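PDB 5MDM: glycoprotein from Chandipura virus, which probably attaches the virus to host receptors and, in the acidic endosome, changes conformation to drive fusion of the viral and endosomal membranes. Local coordinates for residues A[60-65]-A[82-87]; A[105-110]-A[122-127]; A[6-11]-A[332-337]; A[313-318]-A[328-333]. One frame throughout, in Å; residues are numbered along the deposited sequence.

Interaction 1. Residues A[60-65]-A[82-87]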
loop_
_atom_site.group_PDB
_atom_site.type_symbol
_atom_site.label_atom_id
_atom_site.label_comp_id
_atom_site.label_asym_id
_atom_site.label_seq_id
_atom_site.Cartn_x
_atom_site.Cartn_y
_atom_site.Cartn_z
ATOM N N HIS A 60 29.552 -25.964 -0.221
ATOM C CA HIS A 60 30.211 -26.727 -1.276
ATOM C C HIS A 60 31.515 -27.332 -0.770
ATOM O O HIS A 60 32.273 -26.678 -0.066
ATOM C CB HIS A 60 30.504 -25.833 -2.482
ATOM C CG HIS A 60 31.468 -26.436 -3.457
ATOM N ND1 HIS A 60 31.070 -27.273 -4.478
ATOM C CD2 HIS A 60 32.814 -26.335 -3.558
ATOM C CE1 HIS A 60 32.129 -27.654 -5.170
ATOM N NE2 HIS A 60 33.200 -27.100 -4.631
ATOM N N ALA A 61 31.777 -28.580 -1.137
ATOM C CA ALA A 61 33.015 -29.235 -0.736
ATOM C C ALA A 61 33.733 -29.824 -1.938
ATOM O O ALA A 61 33.126 -30.517 -2.757
ATOM C CB ALA A 61 32.738 -30.314 0.294
ATOM N N ALA A 62 35.027 -29.545 -2.043
ATOM C CA ALA A 62 35.833 -30.096 -3.126
ATOM C C ALA A 62 37.294 -30.191 -2.724
ATOM O O ALA A 62 37.874 -29.224 -2.238
ATOM C CB ALA A 62 35.687 -29.254 -4.386
ATOM N N LYS A 63 37.885 -31.364 -2.925
ATOM C CA LYS A 63 39.311 -31.546 -2.688
ATOM C C LYS A 63 40.125 -30.976 -3.848
ATOM O O LYS A 63 39.912 -31.335 -5.000
ATOM C CB LYS A 63 39.642 -33.027 -2.464
ATOM C CG LYS A 63 39.203 -33.540 -1.096
ATOM C CD LYS A 63 39.527 -35.012 -0.885
ATOM C CE LYS A 63 38.675 -35.906 -1.769
ATOM N NZ LYS A 63 38.892 -37.348 -1.463
ATOM N N TRP A 64 41.037 -30.064 -3.541
ATOM C CA TRP A 64 41.963 -29.552 -4.540
ATOM C C TRP A 64 43.243 -30.376 -4.465
ATOM O O TRP A 64 43.943 -30.363 -3.453
ATOM C CB TRP A 64 42.257 -28.068 -4.314
ATOM C CG TRP A 64 41.071 -27.162 -4.531
ATOM C CD1 TRP A 64 39.763 -27.438 -4.257
ATOM C CD2 TRP A 64 41.093 -25.838 -5.078
ATOM N NE1 TRP A 64 38.973 -26.367 -4.591
ATOM C CE2 TRP A 64 39.765 -25.371 -5.099
ATOM C CE3 TRP A 64 42.109 -25.001 -5.551
ATOM C CZ2 TRP A 64 39.426 -24.108 -5.573
ATOM C CZ3 TRP A 64 41.769 -23.746 -6.021
ATOM C CH2 TRP A 64 40.440 -23.312 -6.027
ATOM N N VAL A 65 43.532 -31.101 -5.540
ATOM C CA VAL A 65 44.614 -32.077 -5.546
ATOM C C VAL A 65 45.788 -31.669 -6.433
ATOM O O VAL A 65 45.638 -31.488 -7.644
ATOM C CB VAL A 65 44.105 -33.459 -6.000
ATOM C CG1 VAL A 65 45.256 -34.445 -6.090
ATOM C CG2 VAL A 65 43.033 -33.965 -5.048
ATOM N N ILE A 82 40.557 -30.914 -9.345
ATOM C CA ILE A 82 39.600 -30.620 -8.281
ATOM C C ILE A 82 38.486 -31.661 -8.275
ATOM O O ILE A 82 37.835 -31.888 -9.292
ATOM C CB ILE A 82 38.976 -29.219 -8.427
ATOM C CG1 ILE A 82 40.051 -28.133 -8.327
ATOM C CG2 ILE A 82 37.915 -29.005 -7.363
ATOM C CD1 ILE A 82 39.499 -26.723 -8.253
ATOM N N HIS A 83 38.277 -32.297 -7.127
ATOM C CA HIS A 83 37.280 -33.351 -6.999
ATOM C C HIS A 83 36.144 -32.931 -6.075
ATOM O O HIS A 83 36.324 -32.841 -4.861
ATOM C CB HIS A 83 37.926 -34.634 -6.465
ATOM C CG HIS A 83 39.083 -35.114 -7.282
ATOM N ND1 HIS A 83 39.242 -34.789 -8.613
ATOM C CD2 HIS A 83 40.143 -35.891 -6.956
ATOM C CE1 HIS A 83 40.349 -35.347 -9.071
ATOM N NE2 HIS A 83 40.915 -36.020 -8.086
ATOM N N ASN A 84 34.976 -32.677 -6.653
ATOM C CA ASN A 84 33.797 -32.355 -5.862
ATOM C C ASN A 84 33.391 -33.528 -4.982
ATOM O O ASN A 84 33.245 -34.649 -5.464
ATOM C CB ASN A 84 32.630 -31.963 -6.770
ATOM C CG ASN A 84 32.836 -30.619 -7.439
ATOM O OD1 ASN A 84 33.574 -29.769 -6.940
ATOM N ND2 ASN A 84 32.179 -30.418 -8.575
ATOM N N ILE A 85 33.226 -33.270 -3.687
ATOM C CA ILE A 85 32.747 -34.294 -2.761
ATOM C C ILE A 85 31.632 -33.742 -1.884
ATOM O O ILE A 85 31.486 -32.528 -1.743
ATOM C CB ILE A 85 33.874 -34.838 -1.855
ATOM C CG1 ILE A 85 34.408 -33.735 -0.939
ATOM C CG2 ILE A 85 34.990 -35.446 -2.688
ATOM C CD1 ILE A 85 35.403 -34.229 0.083
ATOM N N LYS A 86 30.839 -34.633 -1.298
ATOM C CA LYS A 86 29.775 -34.205 -0.400
ATOM C C LYS A 86 30.341 -33.925 0.984
ATOM O O LYS A 86 30.996 -34.782 1.575
ATOM C CB LYS A 86 28.666 -35.253 -0.316
ATOM C CG LYS A 86 27.499 -34.826 0.561
ATOM C CD LYS A 86 26.371 -35.837 0.527
ATOM C CE LYS A 86 25.241 -35.407 1.435
ATOM N NZ LYS A 86 24.110 -36.372 1.396
ATOM N N PRO A 87 30.092 -32.716 1.502
ATOM C CA PRO A 87 30.620 -32.312 2.807
ATOM C C PRO A 87 29.917 -33.028 3.945
ATOM O O PRO A 87 28.746 -33.390 3.818
ATOM C CB PRO A 87 30.298 -30.818 2.861
ATOM C CG PRO A 87 29.104 -30.665 1.986
ATOM C CD PRO A 87 29.281 -31.656 0.877
#
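I82 and W64 form a non-hydrogen-bonded pair where strands 56-69 and 77-85 run antiparallel as a beta hairpin. The I82 side chain lies alongside W64 and points the same way. Its CB is still near the strand, 4.1 Å from K63 O. The CG2 branch turns to A62, with CG2 3.7 Å from A62 CB. The CG1 branch is anti to the carbonyl carbon (chi1 -62°), and CG1 lies 4.0 Å from W64 CG. The tip, CD1, sits over the face of the five-membered ring, 3.6 Å from the W64 ring centroid. This is a CH-pi contact. Next to I82, H83 and K63 exchange two backbone hydrogen bonds. Further along, A61 CB packs on P87 CB at 3.6 Å. N84 OD1 comes to the edge of the H60 ring, 3.1 Å from H60 CE1, with amide and ring planes 86° apart. H60 ND1 has a weak hydrogen bond to S164 OG. H60 is probably a pH sensor in the pre-fusion state, as in related glycoproteins. I82 thus makes an apolar contact with W64 and A62, while N84 beside H60 is polar. Its oxygen makes no hydrogen bond to the ring, but its partial negative charge would probably suit a protonated imidazole.

Interaction 2. Residues A[105-110]-A[122-127]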
loop_
_atom_site.group_PDB
_atom_site.type_symbol
_atom_site.label_atom_id
_atom_site.label_comp_id
_atom_site.label_asym_id
_atom_site.label_seq_id
_atom_site.Cartn_x
_atom_site.Cartn_y
_atom_site.Cartn_z
ATOM N N VAL A 105 38.956 -18.891 3.995
ATOM C CA VAL A 105 39.759 -18.415 2.868
ATOM C C VAL A 105 40.058 -19.528 1.861
ATOM O O VAL A 105 40.474 -20.622 2.241
ATOM C CB VAL A 105 41.094 -17.789 3.346
ATOM C CG1 VAL A 105 41.965 -17.404 2.157
ATOM C CG2 VAL A 105 40.835 -16.576 4.231
ATOM N N SER A 106 39.837 -19.243 0.579
ATOM C CA SER A 106 40.172 -20.179 -0.491
ATOM C C SER A 106 41.685 -20.219 -0.707
ATOM O O SER A 106 42.231 -19.441 -1.491
ATOM C CB SER A 106 39.460 -19.789 -1.789
ATOM O OG SER A 106 39.720 -20.727 -2.822
ATOM N N LEU A 107 42.353 -21.136 -0.014
ATOM C CA LEU A 107 43.814 -21.193 -0.005
ATOM C C LEU A 107 44.399 -21.704 -1.322
ATOM O O LEU A 107 45.604 -21.607 -1.555
ATOM C CB LEU A 107 44.307 -22.042 1.177
ATOM C CG LEU A 107 45.796 -22.008 1.545
ATOM C CD1 LEU A 107 46.322 -20.579 1.596
ATOM C CD2 LEU A 107 46.032 -22.712 2.873
ATOM N N GLY A 108 43.544 -22.243 -2.186
ATOM C CA GLY A 108 43.990 -22.734 -3.477
ATOM C C GLY A 108 44.653 -24.098 -3.404
ATOM O O GLY A 108 44.467 -24.837 -2.436
ATOM N N PHE A 109 45.431 -24.428 -4.432
ATOM C CA PHE A 109 46.080 -25.735 -4.523
ATOM C C PHE A 109 47.140 -25.957 -3.444
ATOM O O PHE A 109 47.733 -25.003 -2.941
ATOM C CB PHE A 109 46.699 -25.934 -5.911
ATOM C CG PHE A 109 45.702 -26.279 -6.978
ATOM C CD1 PHE A 109 45.407 -25.378 -7.987
ATOM C CD2 PHE A 109 45.061 -27.506 -6.974
ATOM C CE1 PHE A 109 44.492 -25.695 -8.973
ATOM C CE2 PHE A 109 44.143 -27.826 -7.956
ATOM C CZ PHE A 109 43.856 -26.919 -8.956
ATOM N N PRO A 110 47.366 -27.227 -3.078
ATOM C CA PRO A 110 48.420 -27.637 -2.144
ATOM C C PRO A 110 49.807 -27.581 -2.781
ATOM O O PRO A 110 49.931 -27.751 -3.995
ATOM C CB PRO A 110 48.063 -29.095 -1.830
ATOM C CG PRO A 110 46.631 -29.236 -2.201
ATOM C CD PRO A 110 46.439 -28.332 -3.370
ATOM N N SER A 122 49.081 -34.589 -3.021
ATOM C CA SER A 122 48.659 -33.930 -1.792
ATOM C C SER A 122 47.363 -33.175 -2.060
ATOM O O SER A 122 47.143 -32.683 -3.166
ATOM C CB SER A 122 49.747 -32.977 -1.286
ATOM O OG SER A 122 50.130 -32.047 -2.287
ATOM N N GLU A 123 46.499 -33.084 -1.056
ATOM C CA GLU A 123 45.183 -32.490 -1.267
ATOM C C GLU A 123 44.729 -31.550 -0.150
ATOM O O GLU A 123 45.065 -31.739 1.022
ATOM C CB GLU A 123 44.137 -33.584 -1.500
ATOM C CG GLU A 123 44.107 -34.639 -0.415
ATOM C CD GLU A 123 43.122 -35.755 -0.699
ATOM O OE1 GLU A 123 42.604 -35.817 -1.834
ATOM O OE2 GLU A 123 42.868 -36.571 0.214
ATOM N N PHE A 124 43.953 -30.541 -0.546
ATOM C CA PHE A 124 43.378 -29.547 0.357
ATOM C C PHE A 124 41.860 -29.597 0.257
ATOM O O PHE A 124 41.310 -29.283 -0.795
ATOM C CB PHE A 124 43.822 -28.143 -0.069
ATOM C CG PHE A 124 44.825 -27.506 0.849
ATOM C CD1 PHE A 124 45.006 -27.970 2.142
ATOM C CD2 PHE A 124 45.584 -26.430 0.416
ATOM C CE1 PHE A 124 45.931 -27.372 2.983
ATOM C CE2 PHE A 124 46.509 -25.833 1.249
ATOM C CZ PHE A 124 46.683 -26.304 2.535
ATOM N N LEU A 125 41.174 -29.970 1.334
ATOM C CA LEU A 125 39.710 -29.978 1.306
ATOM C C LEU A 125 39.140 -28.563 1.411
ATOM O O LEU A 125 39.141 -27.949 2.479
ATOM C CB LEU A 125 39.125 -30.887 2.388
ATOM C CG LEU A 125 37.598 -31.021 2.360
ATOM C CD1 LEU A 125 37.089 -31.150 0.930
ATOM C CD2 LEU A 125 37.146 -32.214 3.189
ATOM N N VAL A 126 38.646 -28.064 0.285
ATOM C CA VAL A 126 38.176 -26.690 0.175
ATOM C C VAL A 126 36.658 -26.591 0.281
ATOM O O VAL A 126 35.928 -27.244 -0.472
ATOM C CB VAL A 126 38.627 -26.065 -1.162
ATOM C CG1 VAL A 126 37.914 -24.741 -1.405
ATOM C CG2 VAL A 126 40.141 -25.884 -1.182
ATOM N N ILE A 127 36.190 -25.773 1.222
ATOM C CA ILE A 127 34.763 -25.516 1.374
ATOM C C ILE A 127 34.407 -24.107 0.909
ATOM O O ILE A 127 35.075 -23.141 1.273
ATOM C CB ILE A 127 34.293 -25.682 2.828
ATOM C CG1 ILE A 127 34.814 -26.989 3.425
ATOM C CG2 ILE A 127 32.777 -25.646 2.891
ATOM C CD1 ILE A 127 34.088 -28.215 2.928
#
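F124 turns its side chain from strand 120-131 toward the loop residues L107, G108 and P110. The phenyl ring ends up among three loop groups. L107 crosses the ring obliquely, CD2 lying 3.6 Å from F124 CE2. With L107 CG anti to the backbone N (chi1 -168°), that atom lies 3.9 Å from F124 CE2. G108 offers its carbonyl at the ring edge, near the ring plane, with O 3.5 Å from F124 CD2. P110 CG packs mainly on the strand backbone and on the base of the F124 side chain. It lies 3.7 Å from F124 CB and 3.4 Å from F124 N. P110 CB meets S122 OG at 3.6 Å, while that hydroxyl hydrogen-bonds to P111 O. No hydrogen bond joins the two segments, so van der Waals packing of side chains on side chains and backbone carries the contact. F109 turns away from it, stacks on H80 and meets W64. Both segments lie in the fusion domain of the glycoprotein. Segment 105-110 belongs to the loop between helix 89-101 and strand 120-131. It covers one side of that strand, which pairs with strand 56-69 through F124 and V126, while L125 and I127 touch helix 89-101.

Interaction 3. Residues A[6-11]-A[332-337]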
loop_
_atom_site.group_PDB
_atom_site.type_symbol
_atom_site.label_atom_id
_atom_site.label_comp_id
_atom_site.label_asym_id
_atom_site.label_seq_id
_atom_site.Cartn_x
_atom_site.Cartn_y
_atom_site.Cartn_z
ATOM N N PHE A 6 -26.221 -5.421 11.088
ATOM C CA PHE A 6 -27.584 -4.977 10.850
ATOM C C PHE A 6 -28.543 -5.723 11.772
ATOM O O PHE A 6 -28.291 -6.874 12.116
ATOM C CB PHE A 6 -27.935 -5.244 9.387
ATOM C CG PHE A 6 -29.129 -4.488 8.900
ATOM C CD1 PHE A 6 -30.362 -5.106 8.792
ATOM C CD2 PHE A 6 -29.018 -3.153 8.551
ATOM C CE1 PHE A 6 -31.462 -4.406 8.344
ATOM C CE2 PHE A 6 -30.110 -2.448 8.105
ATOM C CZ PHE A 6 -31.337 -3.073 8.001
ATOM N N PRO A 7 -29.638 -5.072 12.192
ATOM C CA PRO A 7 -30.624 -5.790 13.010
ATOM C C PRO A 7 -31.129 -7.048 12.301
ATOM O O PRO A 7 -31.422 -7.007 11.105
ATOM C CB PRO A 7 -31.755 -4.765 13.188
ATOM C CG PRO A 7 -31.513 -3.719 12.145
ATOM C CD PRO A 7 -30.026 -3.670 11.978
ATOM N N GLU A 8 -31.204 -8.158 13.030
ATOM C CA GLU A 8 -31.547 -9.446 12.433
ATOM C C GLU A 8 -32.966 -9.487 11.868
ATOM O O GLU A 8 -33.173 -9.905 10.730
ATOM C CB GLU A 8 -31.328 -10.584 13.434
ATOM C CG GLU A 8 -31.954 -10.358 14.793
ATOM C CD GLU A 8 -31.599 -11.447 15.784
ATOM O OE1 GLU A 8 -30.796 -12.344 15.436
ATOM O OE2 GLU A 8 -32.127 -11.405 16.915
ATOM N N ASN A 9 -33.937 -9.037 12.656
ATOM C CA ASN A 9 -35.329 -9.038 12.220
ATOM C C ASN A 9 -35.617 -7.927 11.214
ATOM O O ASN A 9 -34.989 -6.870 11.241
ATOM C CB ASN A 9 -36.276 -8.932 13.421
ATOM C CG ASN A 9 -35.880 -9.859 14.557
ATOM O OD1 ASN A 9 -35.224 -9.439 15.512
ATOM N ND2 ASN A 9 -36.268 -11.126 14.453
ATOM N N THR A 10 -36.572 -8.182 10.325
ATOM C CA THR A 10 -36.934 -7.231 9.283
ATOM C C THR A 10 -37.887 -6.180 9.833
ATOM O O THR A 10 -38.158 -5.170 9.185
ATOM C CB THR A 10 -37.603 -7.945 8.097
ATOM O OG1 THR A 10 -38.884 -8.448 8.495
ATOM C CG2 THR A 10 -36.743 -9.101 7.624
ATOM N N LYS A 11 -38.401 -6.440 11.033
ATOM C CA LYS A 11 -39.275 -5.506 11.732
ATOM C C LYS A 11 -38.857 -5.431 13.194
ATOM O O LYS A 11 -38.470 -6.438 13.791
ATOM C CB LYS A 11 -40.742 -5.945 11.634
ATOM C CG LYS A 11 -41.313 -5.963 10.221
ATOM C CD LYS A 11 -42.756 -6.441 10.214
ATOM C CE LYS A 11 -43.659 -5.507 11.014
ATOM N NZ LYS A 11 -45.102 -5.898 10.954
ATOM N N ARG A 332 -30.866 -7.308 18.019
ATOM C CA ARG A 332 -29.560 -7.943 18.027
ATOM C C ARG A 332 -28.951 -7.788 16.647
ATOM O O ARG A 332 -29.443 -8.352 15.674
ATOM C CB ARG A 332 -29.652 -9.420 18.430
ATOM C CG ARG A 332 -28.329 -10.185 18.332
ATOM C CD ARG A 332 -28.232 -11.330 19.348
ATOM N NE ARG A 332 -29.312 -12.302 19.213
ATOM C CZ ARG A 332 -30.374 -12.358 20.014
ATOM N NH1 ARG A 332 -30.502 -11.497 21.017
ATOM N NH2 ARG A 332 -31.312 -13.277 19.817
ATOM N N TYR A 333 -27.897 -6.990 16.562
ATOM C CA TYR A 333 -27.187 -6.827 15.309
ATOM C C TYR A 333 -26.486 -8.130 14.951
ATOM O O TYR A 333 -25.959 -8.828 15.819
ATOM C CB TYR A 333 -26.159 -5.703 15.416
ATOM C CG TYR A 333 -26.745 -4.313 15.471
ATOM C CD1 TYR A 333 -26.806 -3.523 14.334
ATOM C CD2 TYR A 333 -27.222 -3.784 16.660
ATOM C CE1 TYR A 333 -27.329 -2.244 14.380
ATOM C CE2 TYR A 333 -27.748 -2.506 16.715
ATOM C CZ TYR A 333 -27.797 -1.742 15.571
ATOM O OH TYR A 333 -28.321 -0.472 15.618
ATOM N N VAL A 334 -26.501 -8.463 13.670
ATOM C CA VAL A 334 -25.779 -9.619 13.170
ATOM C C VAL A 334 -25.031 -9.221 11.908
ATOM O O VAL A 334 -25.351 -8.209 11.277
ATOM C CB VAL A 334 -26.721 -10.777 12.850
ATOM C CG1 VAL A 334 -27.477 -11.204 14.098
ATOM C CG2 VAL A 334 -27.680 -10.372 11.751
ATOM N N ARG A 335 -24.026 -10.011 11.550
ATOM C CA ARG A 335 -23.233 -9.723 10.368
ATOM C C ARG A 335 -23.949 -10.218 9.122
ATOM O O ARG A 335 -24.387 -11.367 9.052
ATOM C CB ARG A 335 -21.848 -10.361 10.482
ATOM C CG ARG A 335 -20.994 -10.256 9.234
ATOM C CD ARG A 335 -19.567 -10.686 9.528
ATOM N NE ARG A 335 -18.939 -9.818 10.523
ATOM C CZ ARG A 335 -18.215 -10.253 11.548
ATOM N NH1 ARG A 335 -18.022 -11.552 11.721
ATOM N NH2 ARG A 335 -17.683 -9.389 12.402
ATOM N N MET A 336 -24.083 -9.332 8.144
ATOM C CA MET A 336 -24.682 -9.685 6.866
ATOM C C MET A 336 -23.776 -9.230 5.738
ATOM O O MET A 336 -23.017 -8.274 5.889
ATOM C CB MET A 336 -26.042 -9.013 6.707
ATOM C CG MET A 336 -27.039 -9.367 7.773
ATOM S SD MET A 336 -28.599 -8.528 7.488
ATOM C CE MET A 336 -29.589 -9.181 8.833
ATOM N N TRP A 337 -23.859 -9.912 4.603
ATOM C CA TRP A 337 -23.168 -9.455 3.407
ATOM C C TRP A 337 -24.157 -8.899 2.391
ATOM O O TRP A 337 -25.148 -9.547 2.055
ATOM C CB TRP A 337 -22.328 -10.578 2.802
ATOM C CG TRP A 337 -21.136 -10.895 3.634
ATOM C CD1 TRP A 337 -19.863 -10.432 3.460
ATOM C CD2 TRP A 337 -21.104 -11.729 4.795
ATOM N NE1 TRP A 337 -19.038 -10.937 4.435
ATOM C CE2 TRP A 337 -19.777 -11.735 5.269
ATOM C CE3 TRP A 337 -22.069 -12.471 5.481
ATOM C CZ2 TRP A 337 -19.393 -12.456 6.395
ATOM C CZ3 TRP A 337 -21.684 -13.185 6.598
ATOM C CH2 TRP A 337 -20.359 -13.174 7.042
#
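F6 and V334 are a hydrogen-bonded pair in the antiparallel sheet that joins the N-terminal strand 2-7 to the long strand 325-338. F6 N donates to V334 O and V334 N donates to F6 O, each at 2.9 Å. P7 faces Y333 as the next, non-hydrogen-bonded pair. Their side chains lie side by side, P7 CD being 3.9 Å from Y333 CE1. Beyond P7 the chain leaves the strand, but one more backbone bond follows, from E8 N to R332 O at 3.2 Å. M336, its chain extended beyond CG, brings SD to 3.9 Å from F6 CB. The sulfur approaches the F6 ring obliquely, a Met-aromatic contact. M336 CE comes to 3.6 Å from P7 O. E8 packs against R332 and V334. The E8 CG lies between the backbone N and the carbonyl carbon (chi1 50°), and the chain is extended beyond CG. OE1 comes near V334 CG1. OE2 sits above one face of the R332 guanidinium, 3.5 Å from NH2, and the carboxylate and guanidinium planes are 77° apart. R332 NH1 also makes a long, weak ion pair with E33. Y333 and M336 are buried, and R332 is exposed. The contact thus combines directional backbone bonds and an apolar flank with a long, weak salt bridge. No guanidinium N-H points at OE2, so that bridge rests on charge attraction.

Interaction 4. Residues A[313-318]-A[328-333]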
loop_
_atom_site.group_PDB
_atom_site.type_symbol
_atom_site.label_atom_id
_atom_site.label_comp_id
_atom_site.label_asym_id
_atom_site.label_seq_id
_atom_site.Cartn_x
_atom_site.Cartn_y
_atom_site.Cartn_z
ATOM N N PRO A 313 -21.558 -7.159 15.412
ATOM C CA PRO A 313 -22.686 -7.945 15.919
ATOM C C PRO A 313 -22.818 -7.814 17.433
ATOM O O PRO A 313 -21.836 -7.517 18.122
ATOM C CB PRO A 313 -22.305 -9.378 15.547
ATOM C CG PRO A 313 -21.377 -9.240 14.409
ATOM C CD PRO A 313 -20.598 -7.991 14.672
ATOM N N GLY A 314 -24.028 -8.020 17.941
ATOM C CA GLY A 314 -24.275 -7.927 19.366
ATOM C C GLY A 314 -25.633 -7.342 19.693
ATOM O O GLY A 314 -26.273 -6.702 18.856
ATOM N N LYS A 315 -26.079 -7.576 20.923
ATOM C CA LYS A 315 -27.315 -6.989 21.410
ATOM C C LYS A 315 -27.125 -5.480 21.480
ATOM O O LYS A 315 -26.201 -4.994 22.127
ATOM C CB LYS A 315 -27.657 -7.558 22.791
ATOM C CG LYS A 315 -28.935 -7.015 23.415
ATOM C CD LYS A 315 -30.179 -7.501 22.688
ATOM C CE LYS A 315 -31.442 -6.880 23.278
ATOM N NZ LYS A 315 -32.667 -7.348 22.572
ATOM N N GLY A 316 -27.981 -4.738 20.788
ATOM C CA GLY A 316 -27.912 -3.290 20.810
ATOM C C GLY A 316 -29.223 -2.586 20.506
ATOM O O GLY A 316 -30.306 -3.164 20.623
ATOM N N LEU A 317 -29.117 -1.321 20.119
ATOM C CA LEU A 317 -30.278 -0.523 19.765
ATOM C C LEU A 317 -30.143 0.010 18.348
ATOM O O LEU A 317 -29.040 0.261 17.869
ATOM C CB LEU A 317 -30.427 0.650 20.732
ATOM C CG LEU A 317 -30.532 0.316 22.219
ATOM C CD1 LEU A 317 -30.703 1.589 23.029
ATOM C CD2 LEU A 317 -31.684 -0.634 22.469
ATOM N N ALA A 318 -31.272 0.178 17.675
ATOM C CA ALA A 318 -31.286 0.834 16.381
ATOM C C ALA A 318 -32.083 2.123 16.520
ATOM O O ALA A 318 -32.880 2.267 17.449
ATOM C CB ALA A 318 -31.897 -0.069 15.330
ATOM N N PHE A 328 -36.135 4.673 18.990
ATOM C CA PHE A 328 -35.158 3.611 19.142
ATOM C C PHE A 328 -35.865 2.262 19.139
ATOM O O PHE A 328 -37.091 2.193 19.228
ATOM C CB PHE A 328 -34.385 3.787 20.446
ATOM C CG PHE A 328 -35.135 3.322 21.657
ATOM C CD1 PHE A 328 -34.778 2.146 22.300
ATOM C CD2 PHE A 328 -36.204 4.051 22.147
ATOM C CE1 PHE A 328 -35.470 1.711 23.412
ATOM C CE2 PHE A 328 -36.898 3.622 23.256
ATOM C CZ PHE A 328 -36.531 2.449 23.890
ATOM N N ALA A 329 -35.091 1.190 19.033
ATOM C CA ALA A 329 -35.643 -0.152 19.160
ATOM C C ALA A 329 -34.566 -1.129 19.611
ATOM O O ALA A 329 -33.445 -1.099 19.106
ATOM C CB ALA A 329 -36.253 -0.604 17.849
ATOM N N HIS A 330 -34.902 -1.984 20.572
ATOM C CA HIS A 330 -34.008 -3.067 20.959
ATOM C C HIS A 330 -33.863 -4.027 19.789
ATOM O O HIS A 330 -34.815 -4.253 19.044
ATOM C CB HIS A 330 -34.536 -3.809 22.188
ATOM C CG HIS A 330 -34.161 -3.172 23.488
ATOM N ND1 HIS A 330 -34.885 -2.142 24.049
ATOM C CD2 HIS A 330 -33.134 -3.415 24.335
ATOM C CE1 HIS A 330 -34.320 -1.779 25.188
ATOM N NE2 HIS A 330 -33.256 -2.536 25.385
ATOM N N THR A 331 -32.668 -4.577 19.621
ATOM C CA THR A 331 -32.434 -5.547 18.560
ATOM C C THR A 331 -31.118 -6.263 18.796
ATOM O O THR A 331 -30.350 -5.888 19.675
ATOM C CB THR A 331 -32.383 -4.878 17.175
ATOM O OG1 THR A 331 -32.352 -5.886 16.160
ATOM C CG2 THR A 331 -31.149 -4.000 17.050
ATOM N N ARG A 332 -30.866 -7.308 18.019
ATOM C CA ARG A 332 -29.560 -7.943 18.027
ATOM C C ARG A 332 -28.951 -7.788 16.647
ATOM O O ARG A 332 -29.443 -8.352 15.674
ATOM C CB ARG A 332 -29.652 -9.420 18.430
ATOM C CG ARG A 332 -28.329 -10.185 18.332
ATOM C CD ARG A 332 -28.232 -11.330 19.348
ATOM N NE ARG A 332 -29.312 -12.302 19.213
ATOM C CZ ARG A 332 -30.374 -12.358 20.014
ATOM N NH1 ARG A 332 -30.502 -11.497 21.017
ATOM N NH2 ARG A 332 -31.312 -13.277 19.817
ATOM N N TYR A 333 -27.897 -6.990 16.562
ATOM C CA TYR A 333 -27.187 -6.827 15.309
ATOM C C TYR A 333 -26.486 -8.130 14.951
ATOM O O TYR A 333 -25.959 -8.828 15.819
ATOM C CB TYR A 333 -26.159 -5.703 15.416
ATOM C CG TYR A 333 -26.745 -4.313 15.471
ATOM C CD1 TYR A 333 -26.806 -3.523 14.334
ATOM C CD2 TYR A 333 -27.222 -3.784 16.660
ATOM C CE1 TYR A 333 -27.329 -2.244 14.380
ATOM C CE2 TYR A 333 -27.748 -2.506 16.715
ATOM C CZ TYR A 333 -27.797 -1.742 15.571
ATOM O OH TYR A 333 -28.321 -0.472 15.618
#
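L317 and H330 face each other across the beta hairpin of strands 316-322 and 325-338, as a non-hydrogen-bonded pair. Backbone bonds link G314 with Y333, G316 with T331 and A318 with A329. The chain turns a corner at K315. L317 has CG anti to the carbonyl carbon (chi1 -57°), and its side chain runs beside both H330 and F328. One methyl, CD1, is 4.2 Å from F328 CD1. K315 lies on the same side of the sheet. Its CG is anti to the backbone N and its chain bends at chi2 (70°). CD then lies 3.4 Å from T331 O. K315 CE comes to the edge of the H330 ring, 4.0 Å from its CD2. K315 NZ and R332 NH1, of like charge, are 4.9 Å apart. The other side of the sheet carries T331, A318 and Y333. The Y333 ring passes edge-on by G316, which has no side chain, and its OH hydrogen-bonds to L317 O, though the modelled bond is too short to be taken literally. N375 also bonds this hydroxyl. The other L317 methyl makes a CH-pi contact: CD2 stands 3.6 Å from the centroid of the H330 ring, only 9° off the ring normal.

Overall arrangement
From the N terminus, interaction 3 opens first, at residues 6-11, and closes only at 332-337, some 320 residues later. Interactions 1 and 2 fall within that span, one after the other. Interaction 1 closes a hairpin, and interaction 2 then folds a loop back on strand 120-131. The two touch through strands 56-69 and 120-131 of one sheet in the fusion domain. Interaction 4 opens late in the span and closes a short hairpin on strand 325-338, sharing R332 and Y333 with interaction 3. Together, 3 and 4 place this strand between strands 2-7 and 316-322. The two pairs of contacts lie on opposite sides of the chain's centre, with centres over 70 Å apart.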